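Local coordinates for protein NADPH-dependent aldehyde reductase YqhD (Escherichia coli, PDB 4QGS) that reduces a broad range of short-chain aldehydes to alcohols with NADPH, as a zinc-dependent homodimeric member of the iron-containing alcohol dehydrogenase family, at residues G28-L33 with D59-A64; C146-P151 with A184-V189; Y190-P195 with E247-R252. All blocks are in the same frame, centred on the assembly; numbering follows the deposited sequence.

Contact 1 (G28-L33 with D59-A64); sequences GAIAGL and DQVLDA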
ATOM      1  N   GLY A  28     -15.380  12.142 -12.169  1.00 18.85           N
ATOM      2  CA  GLY A  28     -16.805  11.930 -12.018  1.00 25.13           C
ATOM      3  C   GLY A  28     -17.211  10.473 -12.078  1.00 23.39           C
ATOM      4  O   GLY A  28     -18.386  10.172 -12.283  1.00 23.25           O
ATOM      5  N   ALA A  29     -16.250   9.565 -11.874  1.00 20.83           N
ATOM      6  CA  ALA A  29     -16.542   8.135 -11.926  1.00 19.01           C
ATOM      7  C   ALA A  29     -17.570   7.697 -10.890  1.00 17.33           C
ATOM      8  O   ALA A  29     -18.137   6.620 -11.014  1.00 24.00           O
ATOM      9  CB  ALA A  29     -15.250   7.307 -11.758  1.00 18.08           C
ATOM     10  N   ILE A  30     -17.821   8.522  -9.878  1.00 19.23           N
ATOM     11  CA  ILE A  30     -18.843   8.199  -8.892  1.00 19.46           C
ATOM     12  C   ILE A  30     -20.213   8.060  -9.577  1.00 22.32           C
ATOM     13  O   ILE A  30     -21.142   7.488  -9.013  1.00 23.09           O
ATOM     14  CB  ILE A  30     -18.911   9.269  -7.775  1.00 22.59           C
ATOM     15  CG1 ILE A  30     -19.702   8.758  -6.571  1.00 26.65           C
ATOM     16  CG2 ILE A  30     -19.484  10.576  -8.307  1.00 23.10           C
ATOM     17  CD1 ILE A  30     -18.890   7.917  -5.641  1.00 31.80           C
ATOM     18  N   ALA A  31     -20.313   8.556 -10.807  1.00 21.90           N
ATOM     19  CA  ALA A  31     -21.534   8.402 -11.602  1.00 26.23           C
ATOM     20  C   ALA A  31     -21.877   6.926 -11.843  1.00 25.72           C
ATOM     21  O   ALA A  31     -23.025   6.591 -12.142  1.00 28.71           O
ATOM     22  CB  ALA A  31     -21.391   9.131 -12.931  1.00 27.88           C
ATOM     23  N   GLY A  32     -20.882   6.049 -11.710  1.00 21.86           N
ATOM     24  CA  GLY A  32     -21.085   4.627 -11.913  1.00 24.70           C
ATOM     25  C   GLY A  32     -21.368   3.837 -10.648  1.00 21.09           C
ATOM     26  O   GLY A  32     -21.584   2.631 -10.708  1.00 22.17           O
ATOM     27  N   LEU A  33     -21.357   4.512  -9.502  1.00 20.73           N
ATOM     28  CA  LEU A  33     -21.484   3.850  -8.202  1.00 21.42           C
ATOM     29  C   LEU A  33     -22.841   3.203  -7.948  1.00 20.16           C
ATOM     30  O   LEU A  33     -22.941   2.032  -7.596  1.00 18.18           O
ATOM     31  CB  LEU A  33     -21.206   4.857  -7.078  1.00 20.11           C
ATOM     32  CG  LEU A  33     -21.549   4.406  -5.652  1.00 20.68           C
ATOM     33  CD1 LEU A  33     -20.657   3.257  -5.262  1.00 20.65           C
ATOM     34  CD2 LEU A  33     -21.376   5.540  -4.674  1.00 26.32           C
ATOM     35  N   ASP A  59     -20.404  13.669   0.891  1.00 24.60           N
ATOM     36  CA  ASP A  59     -21.645  14.235   0.364  1.00 27.41           C
ATOM     37  C   ASP A  59     -21.928  13.766  -1.067  1.00 29.42           C
ATOM     38  O   ASP A  59     -23.090  13.558  -1.439  1.00 28.40           O
ATOM     39  CB  ASP A  59     -21.611  15.766   0.414  1.00 31.85           C
ATOM     40  CG  ASP A  59     -21.766  16.313   1.828  1.00 38.03           C
ATOM     41  OD1 ASP A  59     -22.337  15.620   2.698  1.00 35.58           O
ATOM     42  OD2 ASP A  59     -21.326  17.455   2.062  1.00 39.58           O
ATOM     43  N   GLN A  60     -20.879  13.589  -1.872  1.00 25.06           N
ATOM     44  CA  GLN A  60     -21.075  13.091  -3.238  1.00 23.51           C
ATOM     45  C   GLN A  60     -21.531  11.645  -3.219  1.00 23.81           C
ATOM     46  O   GLN A  60     -22.356  11.250  -4.039  1.00 24.23           O
ATOM     47  CB  GLN A  60     -19.805  13.223  -4.088  1.00 20.85           C
ATOM     48  CG  GLN A  60     -19.463  14.652  -4.496  1.00 28.35           C
ATOM     49  CD  GLN A  60     -18.348  14.733  -5.528  1.00 28.66           C
ATOM     50  OE1 GLN A  60     -18.047  13.759  -6.216  1.00 27.69           O
ATOM     51  NE2 GLN A  60     -17.728  15.904  -5.636  1.00 30.98           N
ATOM     52  N   VAL A  61     -20.998  10.857  -2.289  1.00 23.32           N
ATOM     53  CA  VAL A  61     -21.439   9.477  -2.149  1.00 22.96           C
ATOM     54  C   VAL A  61     -22.904   9.433  -1.710  1.00 22.51           C
ATOM     55  O   VAL A  61     -23.712   8.701  -2.283  1.00 22.67           O
ATOM     56  CB  VAL A  61     -20.558   8.699  -1.150  1.00 25.37           C
ATOM     57  CG1 VAL A  61     -21.093   7.285  -0.960  1.00 22.57           C
ATOM     58  CG2 VAL A  61     -19.121   8.665  -1.657  1.00 20.95           C
ATOM     59  N   LEU A  62     -23.247  10.236  -0.710  1.00 22.96           N
ATOM     60  CA  LEU A  62     -24.622  10.291  -0.217  1.00 22.55           C
ATOM     61  C   LEU A  62     -25.579  10.726  -1.325  1.00 24.52           C
ATOM     62  O   LEU A  62     -26.651  10.132  -1.491  1.00 24.62           O
ATOM     63  CB  LEU A  62     -24.721  11.226   0.992  1.00 22.64           C
ATOM     64  CG  LEU A  62     -23.983  10.708   2.227  1.00 24.41           C
ATOM     65  CD1 LEU A  62     -23.964  11.756   3.325  1.00 29.79           C
ATOM     66  CD2 LEU A  62     -24.604   9.407   2.736  1.00 22.71           C
ATOM     67  N   ASP A  63     -25.184  11.727  -2.106  1.00 23.20           N
ATOM     68  CA  ASP A  63     -26.010  12.166  -3.238  1.00 26.75           C
ATOM     69  C   ASP A  63     -26.172  11.080  -4.299  1.00 27.54           C
ATOM     70  O   ASP A  63     -27.262  10.893  -4.842  1.00 26.75           O
ATOM     71  CB  ASP A  63     -25.429  13.425  -3.886  1.00 26.89           C
ATOM     72  CG  ASP A  63     -26.123  13.777  -5.191  1.00 36.22           C
ATOM     73  OD1 ASP A  63     -25.652  13.343  -6.265  1.00 42.70           O
ATOM     74  OD2 ASP A  63     -27.157  14.473  -5.143  1.00 39.77           O
ATOM     75  N   ALA A  64     -25.094  10.358  -4.598  1.00 20.36           N
ATOM     76  CA  ALA A  64     -25.157   9.304  -5.603  1.00 21.17           C
ATOM     77  C   ALA A  64     -26.144   8.214  -5.205  1.00 23.62           C
ATOM     78  O   ALA A  64     -26.756   7.576  -6.069  1.00 23.34           O
ATOM     79  CB  ALA A  64     -23.774   8.696  -5.832  1.00 21.66           C
TER
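The flat group here is the carboxamide of Gln60, and it meets Ile30 at its oxygen end: Ile30 CG2 comes to 4.1 Å from Gln60 OE1. That oxygen has its polar partner in Tyr190 OH, to which it is hydrogen-bonded, so the approach of the methyl is simple packing beside an already satisfied atom. The Gln60 chain is extended beyond CG. Everything else is aliphatic. Ile30 has CG1 anti to its own backbone N (chi1 -165°), which carries this branch toward the helix; CG1 lies 4.1 Å from Ala64 CB, while CD1 touches Val61 CG2 with the two side chains at about a right angle. Leu33, three residues on, also points toward the helix, and its CD2 touches two partners, 4.1 Å from Val61 CG1 and equally far from Ala64 CB. On the helix, Gln60, Val61 and Ala64 form one continuous face, with Ala64 CB touching both Ile30 and Leu33. Leu33 and Val61 also rest together on Leu101 of strand 99-104. This is helix 57-64 and the turn after strand 22-25 packed side by side over a parallel sheet, as in the Rossmann-like cofactor domain of this family.

Contact 2 (C146-P151 with A184-V189); sequences CVLTLP and AVLDPV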
ATOM      1  N   CYS A 146     -15.750   0.292  -2.651  1.00 19.02           N
ATOM      2  CA  CYS A 146     -15.052   1.415  -2.042  1.00 18.79           C
ATOM      3  C   CYS A 146     -14.945   2.608  -2.977  1.00 22.10           C
ATOM      4  O   CYS A 146     -15.066   2.503  -4.211  1.00 19.31           O
ATOM      5  CB  CYS A 146     -13.653   0.989  -1.565  1.00 20.48           C
ATOM      6  SG  CYS A 146     -12.541   0.417  -2.876  1.00 22.60           S
ATOM      7  N   VAL A 147     -14.748   3.757  -2.356  1.00 17.60           N
ATOM      8  CA  VAL A 147     -14.452   4.993  -3.043  1.00 19.06           C
ATOM      9  C   VAL A 147     -13.125   5.466  -2.460  1.00 20.92           C
ATOM     10  O   VAL A 147     -13.074   5.891  -1.304  1.00 21.42           O
ATOM     11  CB  VAL A 147     -15.565   6.042  -2.845  1.00 15.45           C
ATOM     12  CG1 VAL A 147     -15.222   7.336  -3.569  1.00 17.36           C
ATOM     13  CG2 VAL A 147     -16.903   5.483  -3.346  1.00 19.32           C
ATOM     14  N   LEU A 148     -12.052   5.369  -3.240  1.00 19.62           N
ATOM     15  CA  LEU A 148     -10.705   5.594  -2.700  1.00 22.38           C
ATOM     16  C   LEU A 148     -10.209   7.022  -2.897  1.00 24.51           C
ATOM     17  O   LEU A 148     -10.150   7.522  -4.017  1.00 30.97           O
ATOM     18  CB  LEU A 148      -9.703   4.612  -3.323  1.00 26.17           C
ATOM     19  CG  LEU A 148      -9.925   3.126  -3.025  1.00 28.34           C
ATOM     20  CD1 LEU A 148      -8.837   2.260  -3.664  1.00 28.97           C
ATOM     21  CD2 LEU A 148      -9.991   2.869  -1.522  1.00 27.75           C
ATOM     22  N   THR A 149      -9.837   7.671  -1.802  1.00 23.14           N
ATOM     23  CA  THR A 149      -9.375   9.055  -1.870  1.00 25.64           C
ATOM     24  C   THR A 149      -7.867   9.112  -2.093  1.00 29.69           C
ATOM     25  O   THR A 149      -7.282  10.188  -2.240  1.00 32.84           O
ATOM     26  CB  THR A 149      -9.753   9.833  -0.605  1.00 26.33           C
ATOM     27  OG1 THR A 149      -9.347   9.093   0.548  1.00 29.00           O
ATOM     28  CG2 THR A 149     -11.264  10.040  -0.555  1.00 33.78           C
ATOM     29  N   LEU A 150      -7.256   7.935  -2.105  1.00 25.18           N
ATOM     30  CA  LEU A 150      -5.872   7.753  -2.520  1.00 31.91           C
ATOM     31  C   LEU A 150      -5.689   6.257  -2.787  1.00 30.20           C
ATOM     32  O   LEU A 150      -6.464   5.448  -2.284  1.00 34.47           O
ATOM     33  CB  LEU A 150      -4.896   8.284  -1.460  1.00 33.75           C
ATOM     34  CG  LEU A 150      -4.849   7.655  -0.072  1.00 34.94           C
ATOM     35  CD1 LEU A 150      -3.555   8.062   0.621  1.00 39.21           C
ATOM     36  CD2 LEU A 150      -6.036   8.107   0.756  1.00 35.10           C
ATOM     37  N   PRO A 151      -4.694   5.881  -3.606  1.00 31.68           N
ATOM     38  CA  PRO A 151      -4.555   4.462  -3.969  1.00 34.07           C
ATOM     39  C   PRO A 151      -4.338   3.544  -2.766  1.00 39.97           C
ATOM     40  O   PRO A 151      -3.706   3.942  -1.785  1.00 34.28           O
ATOM     41  CB  PRO A 151      -3.327   4.456  -4.885  1.00 35.77           C
ATOM     42  CG  PRO A 151      -3.260   5.847  -5.434  1.00 36.33           C
ATOM     43  CD  PRO A 151      -3.707   6.724  -4.301  1.00 34.46           C
ATOM     44  N   ALA A 184     -14.238  -0.620  -7.112  1.00 17.62           N
ATOM     45  CA  ALA A 184     -13.527   0.499  -6.511  1.00 20.36           C
ATOM     46  C   ALA A 184     -13.699   1.712  -7.404  1.00 19.11           C
ATOM     47  O   ALA A 184     -13.426   1.644  -8.616  1.00 17.79           O
ATOM     48  CB  ALA A 184     -12.040   0.155  -6.318  1.00 18.17           C
ATOM     49  N   VAL A 185     -14.196   2.810  -6.831  1.00 16.84           N
ATOM     50  CA  VAL A 185     -14.270   4.066  -7.555  1.00 16.89           C
ATOM     51  C   VAL A 185     -12.985   4.850  -7.342  1.00 17.04           C
ATOM     52  O   VAL A 185     -12.653   5.185  -6.205  1.00 18.67           O
ATOM     53  CB  VAL A 185     -15.458   4.942  -7.101  1.00 16.61           C
ATOM     54  CG1 VAL A 185     -15.452   6.258  -7.861  1.00 17.85           C
ATOM     55  CG2 VAL A 185     -16.764   4.196  -7.317  1.00 21.48           C
ATOM     56  N   LEU A 186     -12.286   5.127  -8.440  1.00 15.64           N
ATOM     57  CA  LEU A 186     -11.021   5.855  -8.429  1.00 17.57           C
ATOM     58  C   LEU A 186     -11.155   7.125  -9.262  1.00 16.79           C
ATOM     59  O   LEU A 186     -11.067   7.086 -10.490  1.00 16.76           O
ATOM     60  CB  LEU A 186      -9.884   4.983  -8.993  1.00 18.81           C
ATOM     61  CG  LEU A 186      -9.166   3.954  -8.110  1.00 22.96           C
ATOM     62  CD1 LEU A 186     -10.128   3.034  -7.408  1.00 28.60           C
ATOM     63  CD2 LEU A 186      -8.221   3.121  -8.975  1.00 21.76           C
ATOM     64  N   ASP A 187     -11.389   8.251  -8.592  1.00 19.87           N
ATOM     65  CA  ASP A 187     -11.497   9.527  -9.274  1.00 18.27           C
ATOM     66  C   ASP A 187     -10.299  10.391  -8.881  1.00 17.01           C
ATOM     67  O   ASP A 187     -10.178  10.795  -7.739  1.00 17.42           O
ATOM     68  CB  ASP A 187     -12.823  10.226  -8.901  1.00 17.84           C
ATOM     69  CG  ASP A 187     -13.032  11.540  -9.642  1.00 20.46           C
ATOM     70  OD1 ASP A 187     -12.062  12.072 -10.230  1.00 18.68           O
ATOM     71  OD2 ASP A 187     -14.180  12.052  -9.633  1.00 19.89           O
ATOM     72  N   PRO A 188      -9.407  10.668  -9.834  1.00 15.91           N
ATOM     73  CA  PRO A 188      -8.212  11.461  -9.547  1.00 17.11           C
ATOM     74  C   PRO A 188      -8.531  12.830  -8.934  1.00 16.73           C
ATOM     75  O   PRO A 188      -7.733  13.365  -8.167  1.00 17.98           O
ATOM     76  CB  PRO A 188      -7.567  11.611 -10.924  1.00 16.44           C
ATOM     77  CG  PRO A 188      -7.981  10.348 -11.651  1.00 19.01           C
ATOM     78  CD  PRO A 188      -9.398  10.120 -11.202  1.00 18.54           C
ATOM     79  N   VAL A 189      -9.695  13.382  -9.257  1.00 18.18           N
ATOM     80  CA  VAL A 189     -10.058  14.692  -8.696  1.00 19.12           C
ATOM     81  C   VAL A 189     -10.101  14.658  -7.168  1.00 15.72           C
ATOM     82  O   VAL A 189      -9.755  15.645  -6.506  1.00 18.60           O
ATOM     83  CB  VAL A 189     -11.412  15.183  -9.246  1.00 19.76           C
ATOM     84  CG1 VAL A 189     -11.877  16.465  -8.498  1.00 20.14           C
ATOM     85  CG2 VAL A 189     -11.307  15.420 -10.742  1.00 21.28           C
TER
HETATM   86  O   HOH W   1     -11.982   7.889  -5.872  1.00 19.77           O
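Two neighbouring parallel strands of the cofactor-binding sheet meet here, Cys146 pairing with Ala184 and Val147 with Val185, just before the chain turns out to Thr149 of the NADP(+) site. Their axes run 24° apart. Val185 N donates to Cys146 O at 2.8 Å in an almost straight bond, and Val185 O takes Leu148 N at 3.0 Å, so the backbone of Val185 is gripped on both its polar atoms. The same Cys146 O also receives a CA-H contact from Ala184.

Beyond this the strands spread. Where the next direct bond would join Asp187 N to Leu148 O, a water steps in: it accepts from Asp187 N at 2.8 Å and donates to Leu148 O and Val185 O, bridging the gap at the strand ends.

On one face Val147 and Val185 lie side by side, Val147 CG2 being 4.1 Å from Val185 CB. On the other, Cys146 SG sits between its backbone N and carbonyl carbon (chi1 62°) and presses to 3.5 Å from Ala184 CB, while Leu148 CD1 and Leu186 CD1 touch at 4.0 Å. Past the strand, Asp187 OD1 accepts Val189 N at 2.9 Å from above the carboxylate plane, an Asx turn; its OD2 holds Gly28 N.

Strand 183-186 is flanked by strand 22-25 and strand 144-148 by strand 99-104. The valine face is covered by Ala29, Ile30 and Tyr190, whereas Leu186 packs on Thr260 of helix 249-262, whose Ala259 meets Pro151.

Contact 3 (Y190-P195 with E247-R252); sequences YTYTLP and ENYDVR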
ATOM      1  N   TYR A 190     -10.498  13.520  -6.596  1.00 16.71           N
ATOM      2  CA  TYR A 190     -10.529  13.382  -5.144  1.00 17.67           C
ATOM      3  C   TYR A 190      -9.123  13.435  -4.533  1.00 20.11           C
ATOM      4  O   TYR A 190      -8.995  13.619  -3.330  1.00 22.21           O
ATOM      5  CB  TYR A 190     -11.203  12.078  -4.709  1.00 19.55           C
ATOM      6  CG  TYR A 190     -12.668  11.948  -5.086  1.00 20.19           C
ATOM      7  CD1 TYR A 190     -13.420  13.061  -5.454  1.00 20.94           C
ATOM      8  CD2 TYR A 190     -13.300  10.703  -5.075  1.00 19.15           C
ATOM      9  CE1 TYR A 190     -14.761  12.940  -5.796  1.00 22.90           C
ATOM     10  CE2 TYR A 190     -14.647  10.580  -5.414  1.00 20.93           C
ATOM     11  CZ  TYR A 190     -15.365  11.695  -5.773  1.00 22.44           C
ATOM     12  OH  TYR A 190     -16.698  11.580  -6.119  1.00 24.78           O
ATOM     13  N   THR A 191      -8.075  13.274  -5.347  1.00 16.43           N
ATOM     14  CA  THR A 191      -6.714  13.339  -4.808  1.00 17.81           C
ATOM     15  C   THR A 191      -6.150  14.764  -4.803  1.00 19.47           C
ATOM     16  O   THR A 191      -5.092  15.001  -4.238  1.00 17.71           O
ATOM     17  CB  THR A 191      -5.720  12.418  -5.581  1.00 16.01           C
ATOM     18  OG1 THR A 191      -5.407  12.974  -6.863  1.00 19.39           O
ATOM     19  CG2 THR A 191      -6.306  11.032  -5.767  1.00 19.62           C
ATOM     20  N   TYR A 192      -6.853  15.713  -5.418  1.00 17.87           N
ATOM     21  CA  TYR A 192      -6.352  17.093  -5.490  1.00 19.27           C
ATOM     22  C   TYR A 192      -6.091  17.709  -4.117  1.00 19.69           C
ATOM     23  O   TYR A 192      -5.211  18.557  -3.967  1.00 22.22           O
ATOM     24  CB  TYR A 192      -7.337  18.004  -6.221  1.00 20.04           C
ATOM     25  CG  TYR A 192      -7.524  17.767  -7.698  1.00 19.37           C
ATOM     26  CD1 TYR A 192      -6.847  16.743  -8.377  1.00 18.40           C
ATOM     27  CD2 TYR A 192      -8.389  18.574  -8.427  1.00 19.72           C
ATOM     28  CE1 TYR A 192      -7.050  16.537  -9.738  1.00 22.04           C
ATOM     29  CE2 TYR A 192      -8.586  18.379  -9.771  1.00 20.94           C
ATOM     30  CZ  TYR A 192      -7.917  17.364 -10.432  1.00 22.18           C
ATOM     31  OH  TYR A 192      -8.143  17.202 -11.779  1.00 22.56           O
ATOM     32  N   THR A 193      -6.875  17.300  -3.124  1.00 17.76           N
ATOM     33  CA  THR A 193      -6.807  17.918  -1.797  1.00 24.63           C
ATOM     34  C   THR A 193      -5.725  17.315  -0.884  1.00 24.53           C
ATOM     35  O   THR A 193      -5.467  17.834   0.208  1.00 24.37           O
ATOM     36  CB  THR A 193      -8.171  17.819  -1.076  1.00 22.13           C
ATOM     37  OG1 THR A 193      -8.570  16.443  -0.998  1.00 28.94           O
ATOM     38  CG2 THR A 193      -9.220  18.611  -1.824  1.00 31.30           C
ATOM     39  N   LEU A 194      -5.087  16.234  -1.316  1.00 20.81           N
ATOM     40  CA  LEU A 194      -4.025  15.634  -0.516  1.00 19.67           C
ATOM     41  C   LEU A 194      -2.871  16.605  -0.262  1.00 17.78           C
ATOM     42  O   LEU A 194      -2.370  17.242  -1.189  1.00 17.08           O
ATOM     43  CB  LEU A 194      -3.480  14.381  -1.200  1.00 21.14           C
ATOM     44  CG  LEU A 194      -4.476  13.241  -1.361  1.00 26.10           C
ATOM     45  CD1 LEU A 194      -3.938  12.194  -2.329  1.00 24.80           C
ATOM     46  CD2 LEU A 194      -4.736  12.621   0.002  1.00 29.91           C
ATOM     47  N   PRO A 195      -2.437  16.717   1.000  1.00 18.45           N
ATOM     48  CA  PRO A 195      -1.265  17.557   1.252  1.00 20.07           C
ATOM     49  C   PRO A 195      -0.035  17.014   0.538  1.00 16.44           C
ATOM     50  O   PRO A 195       0.044  15.796   0.278  1.00 17.44           O
ATOM     51  CB  PRO A 195      -1.091  17.490   2.785  1.00 21.49           C
ATOM     52  CG  PRO A 195      -2.414  17.053   3.306  1.00 28.06           C
ATOM     53  CD  PRO A 195      -3.009  16.167   2.237  1.00 19.64           C
ATOM     54  N   GLU A 247      -3.689  20.189  -9.334  1.00 19.95           N
ATOM     55  CA  GLU A 247      -4.996  20.073  -9.992  1.00 21.37           C
ATOM     56  C   GLU A 247      -4.908  19.797 -11.506  1.00 22.70           C
ATOM     57  O   GLU A 247      -5.887  19.964 -12.254  1.00 22.66           O
ATOM     58  CB  GLU A 247      -5.811  21.338  -9.705  1.00 22.07           C
ATOM     59  CG  GLU A 247      -6.011  21.513  -8.204  1.00 22.59           C
ATOM     60  CD  GLU A 247      -7.043  22.556  -7.836  1.00 30.79           C
ATOM     61  OE1 GLU A 247      -7.390  22.630  -6.640  1.00 41.55           O
ATOM     62  OE2 GLU A 247      -7.498  23.289  -8.728  1.00 32.71           O
ATOM     63  N   ASN A 248      -3.736  19.355 -11.958  1.00 20.53           N
ATOM     64  CA  ASN A 248      -3.579  18.894 -13.332  1.00 19.05           C
ATOM     65  C   ASN A 248      -4.165  17.486 -13.443  1.00 20.43           C
ATOM     66  O   ASN A 248      -3.542  16.522 -13.001  1.00 18.81           O
ATOM     67  CB  ASN A 248      -2.097  18.929 -13.749  1.00 22.68           C
ATOM     68  CG  ASN A 248      -1.860  18.488 -15.200  1.00 26.07           C
ATOM     69  OD1 ASN A 248      -2.535  17.608 -15.716  1.00 21.01           O
ATOM     70  ND2 ASN A 248      -0.869  19.095 -15.848  1.00 27.99           N
ATOM     71  N   TYR A 249      -5.354  17.375 -14.032  1.00 20.31           N
ATOM     72  CA  TYR A 249      -6.052  16.093 -14.067  1.00 21.39           C
ATOM     73  C   TYR A 249      -5.220  14.964 -14.675  1.00 21.70           C
ATOM     74  O   TYR A 249      -5.154  13.876 -14.098  1.00 17.93           O
ATOM     75  CB  TYR A 249      -7.377  16.186 -14.829  1.00 21.15           C
ATOM     76  CG  TYR A 249      -8.034  14.827 -14.876  1.00 21.88           C
ATOM     77  CD1 TYR A 249      -8.753  14.360 -13.791  1.00 21.61           C
ATOM     78  CD2 TYR A 249      -7.892  13.999 -15.983  1.00 21.83           C
ATOM     79  CE1 TYR A 249      -9.332  13.117 -13.803  1.00 21.30           C
ATOM     80  CE2 TYR A 249      -8.463  12.740 -16.009  1.00 23.56           C
ATOM     81  CZ  TYR A 249      -9.186  12.307 -14.911  1.00 20.75           C
ATOM     82  OH  TYR A 249      -9.764  11.060 -14.907  1.00 23.73           O
ATOM     83  N   ASP A 250      -4.624  15.206 -15.845  1.00 19.48           N
ATOM     84  CA  ASP A 250      -3.877  14.157 -16.542  1.00 21.53           C
ATOM     85  C   ASP A 250      -2.739  13.639 -15.675  1.00 20.60           C
ATOM     86  O   ASP A 250      -2.494  12.420 -15.604  1.00 17.92           O
ATOM     87  CB  ASP A 250      -3.317  14.669 -17.875  1.00 23.14           C
ATOM     88  CG  ASP A 250      -4.374  14.776 -18.964  1.00 32.50           C
ATOM     89  OD1 ASP A 250      -5.495  14.258 -18.774  1.00 30.38           O
ATOM     90  OD2 ASP A 250      -4.066  15.373 -20.020  1.00 31.15           O
ATOM     91  N   VAL A 251      -2.050  14.570 -15.018  1.00 17.98           N
ATOM     92  CA  VAL A 251      -0.955  14.228 -14.110  1.00 16.98           C
ATOM     93  C   VAL A 251      -1.453  13.392 -12.946  1.00 17.66           C
ATOM     94  O   VAL A 251      -0.901  12.315 -12.669  1.00 16.68           O
ATOM     95  CB  VAL A 251      -0.251  15.492 -13.572  1.00 18.44           C
ATOM     96  CG1 VAL A 251       0.613  15.156 -12.353  1.00 19.23           C
ATOM     97  CG2 VAL A 251       0.592  16.115 -14.663  1.00 20.67           C
ATOM     98  N   ARG A 252      -2.504  13.865 -12.276  1.00 16.00           N
ATOM     99  CA  ARG A 252      -3.026  13.167 -11.091  1.00 16.60           C
ATOM    100  C   ARG A 252      -3.623  11.812 -11.466  1.00 16.16           C
ATOM    101  O   ARG A 252      -3.542  10.847 -10.702  1.00 16.79           O
ATOM    102  CB  ARG A 252      -4.073  14.031 -10.371  1.00 17.79           C
ATOM    103  CG  ARG A 252      -3.543  15.376  -9.862  1.00 15.88           C
ATOM    104  CD  ARG A 252      -2.213  15.248  -9.101  1.00 16.13           C
ATOM    105  NE  ARG A 252      -2.302  14.434  -7.893  1.00 15.19           N
ATOM    106  CZ  ARG A 252      -2.574  14.917  -6.684  1.00 17.94           C
ATOM    107  NH1 ARG A 252      -2.805  16.219  -6.522  1.00 15.91           N
ATOM    108  NH2 ARG A 252      -2.612  14.105  -5.638  1.00 16.51           N
TER
HETATM  109  O   HOH W   2      -3.121  11.539  -8.071  1.00 17.87           O
HETATM  110  O   HOH W   3      -2.721  17.468  -3.858  1.00 17.18           O
HETATM  111  O   HOH W   4      -5.689  21.255  -4.309  1.00 32.99           O
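Tyr192 lies under Glu247 and beside Arg252, where a type I turn from Thr191 to Leu194, in the loop leading from the cofactor-binding sheet to helix 196-211, meets the start of helix 249-262. The contact joins the loop that holds Tyr190 and Thr193, both NADP(+)-binding, to a helix of the C-terminal family region. From CB, the side chain puts CG beside the backbone N (chi1 -68°). Glu247 CA lies over the centre of the ring, 3.8 Å from the Tyr192 centroid, a CH-pi contact only 4° off the normal. Over the same face Glu247 CG comes to 3.8 Å from Tyr192 CD2; Arg252 CG lies 3.7 Å from Tyr192 CE1, oblique to the ring. At the tip, OH comes to 3.3 Å from both Tyr249 CA and CB, in the plane of the Tyr249 ring at its edge. An alanine at Tyr192 would probably open a gap under Glu247 and leave Arg252 CG without the ring it packs on.

Arg252 folds back on itself and runs antiparallel to the Thr191 side chain. Thr191 OG1 sits over one guanidinium face, 3.1 Å above the plane and shifted toward the rim, and bonds to Pro188 O; Arg252 NH1 is held by Pro246 O. Asn248 caps the helix, its OD1 accepting Val251 N. A water accepts from Arg252 NE at 3.0 Å and donates to Thr191 OG1 and Arg252 O.

How the contacts relate
The three contacts follow one another along the chain, each closing before the next opens, and they form a path from the outer part of the cofactor domain to the helical domain that carries the zinc. Contact 2 lies in the middle, its centre about 11 Å from those of contacts 1 and 3, which are about 18 Å apart centre to centre. Contact 2 lies within the parallel sheet and contact 1 packs against it: Ile30 CD1 rests on Val147 CG2. Tyr190 of contact 3 touches both others, through Ile30 and Val147, and Pro188 meets Tyr249. Thr149, Tyr190 and Thr193, all residues that bind NADP(+), thus sit where the sheet passes into the helices, beside the cofactor-binding cleft.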